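Local coordinates for protein kinase domain-containing protein (Chaetomium thermophilum, PDB 6Z3U) that probably phosphorylates serine and threonine residues of proteins with ATP, as the CDK7-type kinase of the CDK-activating kinase (CAK) complex, at residues Ala199-Gly202 with Met203-Ala207; Gly298-Glu301 with Met302-Ile305; Glu379-Trp382 with Trp383-Asp386. All blocks are in the same frame, centred on the assembly; numbering follows the deposited sequence.

All three contacts are local ones, each between neighbouring turns or at a helix end, and all lie in the helical C-terminal lobe of the kinase rather than on its five-stranded sheet. Along the chain they come in series: interaction 1 in helix 194-213, interaction 2 at the start of helix 301-311, interaction 3 round helix 381-384. Interactions 1 and 3, centres 13 Å apart, touch: Trp383 CZ3 reaches Gly202 N at 3.3 Å, so the short helix 381-384 packs on helix 194-213. Interaction 2 stands apart, its centre 28 Å from that of interaction 1 and 33 Å from that of interaction 3.

Interaction 1 of 3, residues Ala199-Gly202 with Met203-Ala207; sequences AWMG and MLTRA
Met201 O takes two hydrogen bonds from Thr205 one turn on, from OG1 at 2.7 Å and from the backbone N at 2.8 Å. The two donors come from opposite faces of the Met201 carbonyl, the hydroxyl well above its plane. With chi1 at -56°, OG1 sits beside Thr205's own N and so reaches back over the preceding turn. A valine here would probably leave Met201 O without its second donor and set a methyl group against it. The other backbone bonds are regular helical ones: Leu204 N to Trp200 O, Arg206 N to Gly202 O and, the longest, Met203 N to Ala199 O (3.3 Å).

These turns belong to helix 194-213, the long buried helix (alpha-E) of the protein kinase C-lobe; the Leu204 side chain is about 11 Å from that of Asp220, the predicted proton acceptor.

Apolar contacts run along the same helix. Met203, extended beyond CG, brings SD to the indole edge of Trp200, 4.4 Å from CD1 and near the ring plane. Met201 SD meets Leu204 CD2 at 4.4 Å.

The extended Arg206 chain runs back along the helix past Gly202, with CG 3.2 Å from Gly202 O and the guanidinium oblique to that oxygen. Arg206 NE makes a weak hydrogen bond to Pro5 O of the neighbouring RING-type domain-containing protein.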
loop_
_atom_site.group_PDB
_atom_site.type_symbol
_atom_site.label_atom_id
_atom_site.label_comp_id
_atom_site.label_asym_id
_atom_site.label_seq_id
_atom_site.Cartn_x
_atom_site.Cartn_y
_atom_site.Cartn_z
ATOM N N ALA B 199 1.865 -0.002 -29.593
ATOM C CA ALA B 199 3.031 0.003 -28.716
ATOM C C ALA B 199 2.716 0.671 -27.384
ATOM O O ALA B 199 3.088 0.161 -26.322
ATOM C CB ALA B 199 4.202 0.702 -29.403
ATOM N N TRP B 200 2.031 1.816 -27.423
ATOM C CA TRP B 200 1.657 2.500 -26.188
ATOM C C TRP B 200 0.691 1.656 -25.369
ATOM O O TRP B 200 0.891 1.446 -24.167
ATOM C CB TRP B 200 1.038 3.859 -26.514
ATOM C CG TRP B 200 2.026 4.887 -26.979
ATOM C CD1 TRP B 200 3.326 5.014 -26.580
ATOM C CD2 TRP B 200 1.799 5.923 -27.940
ATOM N NE1 TRP B 200 3.918 6.073 -27.226
ATOM C CE2 TRP B 200 3.001 6.646 -28.068
ATOM C CE3 TRP B 200 0.693 6.312 -28.703
ATOM C CZ2 TRP B 200 3.129 7.737 -28.925
ATOM C CZ3 TRP B 200 0.824 7.394 -29.556
ATOM C CH2 TRP B 200 2.032 8.094 -29.659
ATOM N N MET B 201 -0.368 1.155 -26.009
ATOM C CA MET B 201 -1.355 0.357 -25.292
ATOM C C MET B 201 -0.718 -0.871 -24.654
ATOM O O MET B 201 -1.123 -1.292 -23.565
ATOM C CB MET B 201 -2.475 -0.053 -26.247
ATOM C CG MET B 201 -3.413 1.079 -26.626
ATOM S SD MET B 201 -4.314 1.739 -25.215
ATOM C CE MET B 201 -5.205 0.284 -24.677
ATOM N N GLY B 202 0.277 -1.465 -25.316
ATOM C CA GLY B 202 0.994 -2.576 -24.710
ATOM C C GLY B 202 1.668 -2.186 -23.409
ATOM O O GLY B 202 1.665 -2.949 -22.440
ATOM N N MET B 203 2.265 -0.994 -23.374
ATOM C CA MET B 203 2.886 -0.505 -22.149
ATOM C C MET B 203 1.841 -0.265 -21.065
ATOM O O MET B 203 1.985 -0.740 -19.932
ATOM C CB MET B 203 3.660 0.777 -22.451
ATOM C CG MET B 203 4.841 0.553 -23.374
ATOM S SD MET B 203 5.500 2.080 -24.053
ATOM C CE MET B 203 6.864 1.458 -25.030
ATOM N N LEU B 204 0.781 0.474 -21.398
ATOM C CA LEU B 204 -0.277 0.747 -20.427
ATOM C C LEU B 204 -0.881 -0.546 -19.891
ATOM O O LEU B 204 -1.081 -0.694 -18.680
ATOM C CB LEU B 204 -1.354 1.623 -21.067
ATOM C CG LEU B 204 -2.641 1.821 -20.266
ATOM C CD1 LEU B 204 -2.327 2.344 -18.882
ATOM C CD2 LEU B 204 -3.587 2.766 -20.991
ATOM N N THR B 205 -1.179 -1.496 -20.779
ATOM C CA THR B 205 -1.809 -2.735 -20.336
ATOM C C THR B 205 -0.898 -3.504 -19.386
ATOM O O THR B 205 -1.365 -4.071 -18.390
ATOM C CB THR B 205 -2.182 -3.597 -21.543
ATOM O OG1 THR B 205 -3.026 -2.847 -22.424
ATOM C CG2 THR B 205 -2.919 -4.853 -21.107
ATOM N N ARG B 206 0.408 -3.518 -19.659
ATOM C CA ARG B 206 1.329 -4.174 -18.737
ATOM C C ARG B 206 1.360 -3.457 -17.393
ATOM O O ARG B 206 1.430 -4.102 -16.340
ATOM C CB ARG B 206 2.733 -4.238 -19.338
ATOM C CG ARG B 206 2.886 -5.215 -20.492
ATOM C CD ARG B 206 4.355 -5.386 -20.865
ATOM N NE ARG B 206 4.550 -6.345 -21.949
ATOM C CZ ARG B 206 4.645 -6.024 -23.237
ATOM N NH1 ARG B 206 4.569 -4.756 -23.627
ATOM N NH2 ARG B 206 4.818 -6.981 -24.140
ATOM N N ALA B 207 1.280 -2.125 -17.403
ATOM C CA ALA B 207 1.287 -1.378 -16.149
ATOM C C ALA B 207 0.069 -1.724 -15.304
ATOM O O ALA B 207 0.194 -2.050 -14.119
ATOM C CB ALA B 207 1.340 0.122 -16.433
#

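Interaction 2 of 3, residues Gly298-Glu301 with Met302-Ile305; sequences GNTE and MEQI
The carboxylate of Glu303 and the side-chain amide of Asn299 stand almost at right angles, their planes 89° apart. Of the Glu303 carboxylate oxygens, OE1 accepts a weak hydrogen bond from Asn299 N (3.4 Å) and OE2 lies 3.6 Å from Asn299 CB. The amide of Gln304 uses its oxygen: Gly298 N approaches OE1 in the carbonyl plane at 3.0 Å, and NE2 bonds to Leu296 O. A bend at chi2 (65°) turns this amide back toward the incoming loop.

Thr300 is the N-cap of helix 301-311. Its OG1, lying between the backbone N and the carbonyl carbon, accepts from Glu303 N at 3.1 Å. The Glu303 carboxylate makes its weak bond to Asn299 N and none to Thr300 N, so no capping box forms; its negative charge at the helix start is nonetheless likely to be favourable. Gln304 N to Thr300 O (2.7 Å) and Ile305 N to Glu301 O (2.9 Å) open the helix proper.

Glu301 OE2 forms a salt bridge with Arg259. The contact ends the loop that follows helix 276-291, with Glu301, Gln304 and Ile305 resting on Leu267 of helix 264-267 and Ile305 also on Trp330.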
loop_
_atom_site.group_PDB
_atom_site.type_symbol
_atom_site.label_atom_id
_atom_site.label_comp_id
_atom_site.label_asym_id
_atom_site.label_seq_id
_atom_site.Cartn_x
_atom_site.Cartn_y
_atom_site.Cartn_z
ATOM N N GLY B 298 -18.037 14.057 -20.755
ATOM C CA GLY B 298 -19.173 14.634 -20.064
ATOM C C GLY B 298 -18.730 15.675 -19.050
ATOM O O GLY B 298 -17.690 15.544 -18.405
ATOM N N ASN B 299 -19.534 16.727 -18.920
ATOM C CA ASN B 299 -19.259 17.788 -17.963
ATOM C C ASN B 299 -19.909 17.550 -16.607
ATOM O O ASN B 299 -19.546 18.223 -15.637
ATOM C CB ASN B 299 -19.732 19.131 -18.525
ATOM C CG ASN B 299 -19.103 19.455 -19.866
ATOM O OD1 ASN B 299 -19.800 19.739 -20.840
ATOM N ND2 ASN B 299 -17.776 19.404 -19.924
ATOM N N THR B 300 -20.862 16.623 -16.517
ATOM C CA THR B 300 -21.492 16.260 -15.257
ATOM C C THR B 300 -21.726 14.755 -15.245
ATOM O O THR B 300 -21.667 14.087 -16.281
ATOM C CB THR B 300 -22.819 16.998 -15.053
ATOM O OG1 THR B 300 -23.813 16.444 -15.924
ATOM C CG2 THR B 300 -22.656 18.480 -15.353
ATOM N N GLU B 301 -22.011 14.218 -14.057
ATOM C CA GLU B 301 -22.242 12.782 -13.951
ATOM C C GLU B 301 -23.465 12.356 -14.754
ATOM O O GLU B 301 -23.490 11.250 -15.305
ATOM C CB GLU B 301 -22.386 12.370 -12.486
ATOM C CG GLU B 301 -21.056 12.233 -11.744
ATOM C CD GLU B 301 -20.335 13.556 -11.568
ATOM O OE1 GLU B 301 -21.014 14.578 -11.330
ATOM O OE2 GLU B 301 -19.089 13.570 -11.670
ATOM N N MET B 302 -24.481 13.218 -14.843
ATOM C CA MET B 302 -25.629 12.898 -15.685
ATOM C C MET B 302 -25.245 12.938 -17.159
ATOM O O MET B 302 -25.738 12.134 -17.958
ATOM C CB MET B 302 -26.783 13.858 -15.399
ATOM C CG MET B 302 -27.355 13.727 -13.995
ATOM S SD MET B 302 -28.962 14.522 -13.794
ATOM C CE MET B 302 -28.602 16.178 -14.378
ATOM N N GLU B 303 -24.374 13.876 -17.542
ATOM C CA GLU B 303 -23.877 13.889 -18.913
ATOM C C GLU B 303 -23.027 12.655 -19.192
ATOM O O GLU B 303 -23.143 12.044 -20.259
ATOM C CB GLU B 303 -23.069 15.161 -19.178
ATOM C CG GLU B 303 -23.900 16.436 -19.238
ATOM C CD GLU B 303 -23.101 17.636 -19.722
ATOM O OE1 GLU B 303 -22.302 17.483 -20.672
ATOM O OE2 GLU B 303 -23.271 18.735 -19.151
ATOM N N GLN B 304 -22.175 12.270 -18.241
ATOM C CA GLN B 304 -21.366 11.071 -18.434
ATOM C C GLN B 304 -22.249 9.835 -18.554
ATOM O O GLN B 304 -22.014 8.976 -19.413
ATOM C CB GLN B 304 -20.376 10.910 -17.283
ATOM C CG GLN B 304 -19.250 9.937 -17.578
ATOM C CD GLN B 304 -18.348 10.410 -18.698
ATOM O OE1 GLN B 304 -18.299 11.599 -19.014
ATOM N NE2 GLN B 304 -17.631 9.475 -19.312
ATOM N N ILE B 305 -23.286 9.744 -17.720
ATOM C CA ILE B 305 -24.214 8.620 -17.814
ATOM C C ILE B 305 -24.925 8.640 -19.161
ATOM O O ILE B 305 -25.026 7.616 -19.846
ATOM C CB ILE B 305 -25.218 8.654 -16.647
ATOM C CG1 ILE B 305 -24.507 8.347 -15.326
ATOM C CG2 ILE B 305 -26.352 7.667 -16.899
ATOM C CD1 ILE B 305 -25.359 8.577 -14.105
#

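Interaction 3 of 3, residues Glu379-Trp382 with Trp383-Asp386; sequences EHRW and WRTD
Arg381 O is gripped by Thr385 through both OG1, at 3.0 Å, and the backbone N, at 2.9 Å; the amide bond is weak. The hydroxyl stands well above the carbonyl plane. Thr385 N also shares a weak, longer bond with Trp382 O, so the short helix 381-384 closes on loosely divided hydrogen bonds backed by one side chain.

The six-membered rings of Trp382 and Trp383 meet obliquely, their centroids 4.9 Å apart and their planes at 46°. Trp382 CE3 lies over one face of the Trp383 ring, toward its rim, and the CZ3 atoms of Trp382 and Trp383 approach to 3.6 Å. The Trp382 ring swings anti to its N (chi1 -174°) while that of Trp383 stays beside its own N, which brings the two adjacent indoles together. Trp383 NE1 donates to Met377 O; Trp382 receives Lys198 in a cation-pi contact. Both rings rest on Met201 of helix 194-213.

On the exposed side, Arg381 CG lies over one face of the Arg384 guanidinium, with Glu379 O at its edge, 3.5 Å from Arg384 NH2. The guanidinium groups of Arg381 and Arg384 are close, like-charged and turned 64° to each other; both residues touch a crystal neighbour, so their exact placing may owe something to the lattice.

His380 NE2 bonds to Asp358 OD2. His380, Trp382 and Trp383 fit the His-X-aromatic-hydrophobic signature that marks the C-terminal boundary of protein kinase domains.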
loop_
_atom_site.group_PDB
_atom_site.type_symbol
_atom_site.label_atom_id
_atom_site.label_comp_id
_atom_site.label_asym_id
_atom_site.label_seq_id
_atom_site.Cartn_x
_atom_site.Cartn_y
_atom_site.Cartn_z
ATOM N N GLU B 379 -3.134 -11.340 -23.402
ATOM C CA GLU B 379 -3.122 -12.517 -24.261
ATOM C C GLU B 379 -4.013 -12.366 -25.490
ATOM O O GLU B 379 -4.139 -13.321 -26.266
ATOM C CB GLU B 379 -3.539 -13.748 -23.451
ATOM C CG GLU B 379 -2.845 -13.833 -22.092
ATOM C CD GLU B 379 -2.728 -15.253 -21.567
ATOM O OE1 GLU B 379 -2.652 -16.191 -22.388
ATOM O OE2 GLU B 379 -2.709 -15.429 -20.330
ATOM N N HIS B 380 -4.617 -11.198 -25.693
ATOM C CA HIS B 380 -5.482 -10.979 -26.843
ATOM C C HIS B 380 -4.688 -11.072 -28.145
ATOM O O HIS B 380 -3.460 -10.953 -28.169
ATOM C CB HIS B 380 -6.167 -9.617 -26.731
ATOM C CG HIS B 380 -7.365 -9.468 -27.616
ATOM N ND1 HIS B 380 -7.439 -8.517 -28.610
ATOM C CD2 HIS B 380 -8.528 -10.156 -27.665
ATOM C CE1 HIS B 380 -8.602 -8.621 -29.229
ATOM N NE2 HIS B 380 -9.281 -9.609 -28.675
ATOM N N ARG B 381 -5.414 -11.302 -29.247
ATOM C CA ARG B 381 -4.769 -11.462 -30.545
ATOM C C ARG B 381 -4.262 -10.149 -31.127
ATOM O O ARG B 381 -3.390 -10.174 -32.003
ATOM C CB ARG B 381 -5.732 -12.095 -31.555
ATOM C CG ARG B 381 -6.029 -13.570 -31.338
ATOM C CD ARG B 381 -6.282 -14.269 -32.673
ATOM N NE ARG B 381 -7.026 -15.518 -32.521
ATOM C CZ ARG B 381 -6.480 -16.689 -32.195
ATOM N NH1 ARG B 381 -7.242 -17.770 -32.084
ATOM N NH2 ARG B 381 -5.176 -16.786 -31.978
ATOM N N TRP B 382 -4.787 -9.008 -30.671
ATOM C CA TRP B 382 -4.422 -7.734 -31.285
ATOM C C TRP B 382 -2.914 -7.518 -31.269
ATOM O O TRP B 382 -2.352 -6.935 -32.204
ATOM C CB TRP B 382 -5.124 -6.584 -30.568
ATOM C CG TRP B 382 -4.913 -5.261 -31.226
ATOM C CD1 TRP B 382 -4.976 -4.991 -32.561
ATOM C CD2 TRP B 382 -4.580 -4.024 -30.581
ATOM N NE1 TRP B 382 -4.717 -3.661 -32.789
ATOM C CE2 TRP B 382 -4.469 -3.047 -31.589
ATOM C CE3 TRP B 382 -4.369 -3.650 -29.251
ATOM C CZ2 TRP B 382 -4.156 -1.721 -31.309
ATOM C CZ3 TRP B 382 -4.059 -2.331 -28.975
ATOM C CH2 TRP B 382 -3.953 -1.384 -30.001
ATOM N N TRP B 383 -2.242 -7.964 -30.205
ATOM C CA TRP B 383 -0.813 -7.700 -30.084
ATOM C C TRP B 383 -0.015 -8.492 -31.112
ATOM O O TRP B 383 0.937 -7.968 -31.702
ATOM C CB TRP B 383 -0.331 -8.031 -28.672
ATOM C CG TRP B 383 -1.175 -7.438 -27.594
ATOM C CD1 TRP B 383 -1.966 -8.112 -26.712
ATOM C CD2 TRP B 383 -1.326 -6.048 -27.287
ATOM N NE1 TRP B 383 -2.595 -7.229 -25.872
ATOM C CE2 TRP B 383 -2.219 -5.954 -26.205
ATOM C CE3 TRP B 383 -0.791 -4.873 -27.823
ATOM C CZ2 TRP B 383 -2.589 -4.737 -25.648
ATOM C CZ3 TRP B 383 -1.160 -3.665 -27.269
ATOM C CH2 TRP B 383 -2.051 -3.605 -26.191
ATOM N N ARG B 384 -0.390 -9.749 -31.347
ATOM C CA ARG B 384 0.307 -10.598 -32.305
ATOM C C ARG B 384 -0.259 -10.508 -33.718
ATOM O O ARG B 384 0.265 -11.168 -34.621
ATOM C CB ARG B 384 0.293 -12.059 -31.824
ATOM C CG ARG B 384 -1.053 -12.595 -31.334
ATOM C CD ARG B 384 -0.845 -13.732 -30.335
ATOM N NE ARG B 384 -2.065 -14.073 -29.605
ATOM C CZ ARG B 384 -2.833 -15.131 -29.855
ATOM N NH1 ARG B 384 -2.525 -15.983 -30.826
ATOM N NH2 ARG B 384 -3.920 -15.340 -29.123
ATOM N N THR B 385 -1.300 -9.710 -33.936
ATOM C CA THR B 385 -1.807 -9.440 -35.274
ATOM C C THR B 385 -1.036 -8.278 -35.889
ATOM O O THR B 385 -0.674 -7.324 -35.196
ATOM C CB THR B 385 -3.300 -9.116 -35.233
ATOM O OG1 THR B 385 -4.042 -10.302 -34.921
ATOM C CG2 THR B 385 -3.772 -8.570 -36.568
ATOM N N ASP B 386 -0.782 -8.366 -37.191
ATOM C CA ASP B 386 -0.062 -7.302 -37.873
ATOM C C ASP B 386 -0.921 -6.040 -37.943
ATOM O O ASP B 386 -2.151 -6.120 -37.994
ATOM C CB ASP B 386 0.331 -7.736 -39.281
ATOM C CG ASP B 386 1.455 -8.750 -39.284
ATOM O OD1 ASP B 386 2.285 -8.719 -38.349
ATOM O OD2 ASP B 386 1.507 -9.581 -40.218
#